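Local atomic coordinates of E3 ubiquitin-protein ligase HERC2 (Homo sapiens, PDB entry 4L1M), a protein that probably acts as a ubiquitin-protein ligase, this part of it being a seven-bladed RCC1-like beta-propeller. Residues Cys212-Ala217 and Cys266-Ser271. Sequence-based numbering, arbitrary orientation.
With SO4 (sulfate ion), chain F.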
loop_
_atom_site.group_PDB
_atom_site.type_symbol
_atom_site.label_atom_id
_atom_site.label_comp_id
_atom_site.label_asym_id
_atom_site.label_seq_id
_atom_site.Cartn_x
_atom_site.Cartn_y
_atom_site.Cartn_z
ATOM N N CYS A 212 -3.485 -4.664 -3.006
ATOM C CA CYS A 212 -3.100 -5.387 -4.179
ATOM C C CYS A 212 -1.640 -5.834 -4.124
ATOM O O CYS A 212 -0.803 -5.128 -3.608
ATOM C CB CYS A 212 -3.314 -4.508 -5.378
ATOM S SG CYS A 212 -5.008 -3.952 -5.555
ATOM N N GLY A 213 -1.346 -7.002 -4.704
ATOM C CA GLY A 213 -0.019 -7.576 -4.678
ATOM C C GLY A 213 0.736 -7.476 -5.994
ATOM O O GLY A 213 0.349 -6.739 -6.891
ATOM N N SER A 214 1.834 -8.226 -6.074
ATOM C CA SER A 214 2.749 -8.218 -7.197
ATOM C C SER A 214 3.124 -9.615 -7.642
ATOM O O SER A 214 2.689 -10.600 -7.061
ATOM C CB SER A 214 4.016 -7.440 -6.854
ATOM O OG SER A 214 4.685 -7.975 -5.749
ATOM N N GLY A 215 3.921 -9.684 -8.716
ATOM C CA GLY A 215 4.218 -10.949 -9.413
ATOM C C GLY A 215 2.909 -11.670 -9.625
ATOM O O GLY A 215 1.948 -11.074 -10.116
ATOM N N ASP A 216 2.871 -12.947 -9.271
ATOM C CA ASP A 216 1.631 -13.716 -9.315
ATOM C C ASP A 216 0.895 -13.309 -8.090
ATOM O O ASP A 216 1.212 -13.733 -6.988
ATOM C CB ASP A 216 1.942 -15.219 -9.329
ATOM C CG ASP A 216 2.674 -15.658 -10.626
ATOM O OD1 ASP A 216 2.858 -14.831 -11.542
ATOM O OD2 ASP A 216 3.058 -16.834 -10.706
ATOM N N ALA A 217 -0.052 -12.413 -8.276
ATOM C CA ALA A 217 -0.514 -11.540 -7.208
ATOM C C ALA A 217 -1.772 -12.026 -6.559
ATOM O O ALA A 217 -2.652 -12.585 -7.218
ATOM C CB ALA A 217 -0.769 -10.159 -7.765
ATOM N N CYS A 266 -0.387 -5.840 1.312
ATOM C CA CYS A 266 0.323 -6.868 0.583
ATOM C C CYS A 266 1.775 -6.423 0.383
ATOM O O CYS A 266 2.024 -5.316 -0.047
ATOM C CB CYS A 266 -0.303 -7.051 -0.790
ATOM S SG CYS A 266 -1.929 -7.802 -0.739
ATOM N N GLY A 267 2.728 -7.280 0.712
ATOM C CA GLY A 267 4.101 -7.096 0.257
ATOM C C GLY A 267 4.291 -8.136 -0.801
ATOM O O GLY A 267 3.321 -8.749 -1.230
ATOM N N SER A 268 5.528 -8.386 -1.203
ATOM C CA SER A 268 5.789 -9.353 -2.282
ATOM C C SER A 268 5.536 -10.769 -1.807
ATOM O O SER A 268 6.271 -11.294 -0.986
ATOM C CB SER A 268 7.224 -9.222 -2.805
ATOM O OG SER A 268 7.444 -10.125 -3.871
ATOM N N GLN A 269 4.444 -11.345 -2.286
ATOM C CA GLN A 269 4.054 -12.723 -1.988
ATOM C C GLN A 269 3.699 -12.968 -0.533
ATOM O O GLN A 269 3.752 -14.114 -0.073
ATOM C CB GLN A 269 5.140 -13.707 -2.465
ATOM C CG GLN A 269 5.451 -13.617 -3.980
ATOM C CD GLN A 269 4.273 -14.055 -4.841
ATOM O OE1 GLN A 269 3.839 -15.178 -4.733
ATOM N NE2 GLN A 269 3.726 -13.167 -5.637
ATOM N N PHE A 270 3.319 -11.917 0.193
ATOM C CA PHE A 270 2.820 -12.068 1.566
ATOM C C PHE A 270 1.772 -11.023 1.902
ATOM O O PHE A 270 1.636 -10.023 1.218
ATOM C CB PHE A 270 3.953 -12.066 2.608
ATOM C CG PHE A 270 4.537 -10.706 2.908
ATOM C CD1 PHE A 270 5.500 -10.165 2.100
ATOM C CD2 PHE A 270 4.172 -10.014 4.038
ATOM C CE1 PHE A 270 6.080 -8.926 2.402
ATOM C CE2 PHE A 270 4.743 -8.778 4.345
ATOM C CZ PHE A 270 5.690 -8.233 3.517
ATOM N N SER A 271 1.050 -11.286 2.972
ATOM C CA SER A 271 -0.135 -10.561 3.299
ATOM C C SER A 271 -0.122 -10.166 4.766
ATOM O O SER A 271 0.490 -10.828 5.595
ATOM C CB SER A 271 -1.328 -11.460 3.030
ATOM O OG SER A 271 -1.345 -11.865 1.670
HETATM S S SO4 F . 10.583 -12.158 -3.944
HETATM O O1 SO4 F . 10.584 -10.765 -3.494
HETATM O O2 SO4 F . 11.197 -12.191 -5.295
HETATM O O3 SO4 F . 11.352 -13.050 -3.050
HETATM O O4 SO4 F . 9.180 -12.629 -3.925
#
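Two loops of adjacent blades meet here in the seven-bladed RCC1-like propeller: C212-A217 links strands 207-212 and 218-223, C266-S271 links strands 261-267 and 270-275, and their packing is one example of how loops of neighbouring blades can be joined. Q269 makes the polar link. Its amide NE2 donates to the backbone O of D216 at 2.9 Å, with a nearly straight N-H...O angle of 170°. That oxygen lies close to the amide plane of Q269, whereas NE2 stands well above the D216 carbonyl plane. A bend in the glutamine chain at chi2 (-66°) brings the amide back to the facing loop, where NE2 also comes within 3.1 Å of S214 O. The other end of the amide, OE1, accepts from K238, so both ends of the group have partners. Q269 occupies the third position of a type II turn running from G267 to F270. In the buried part, C266 points its CB toward the facing backbone, 3.4 Å from C212 O in a van der Waals contact and 3.9 Å from G213 CA. S214 OG sits 3.9 Å from S268 CA, while its hydrogen bond goes to D105. S268 OG faces a sulfate, 3.0 Å from its O4; R290 and K285 also bind this ion, probably a crystallisation component. The bonds at both ends of the Q269 amide should fix its rotation, making one side chain a hydrogen-bonded bridge between the two loops.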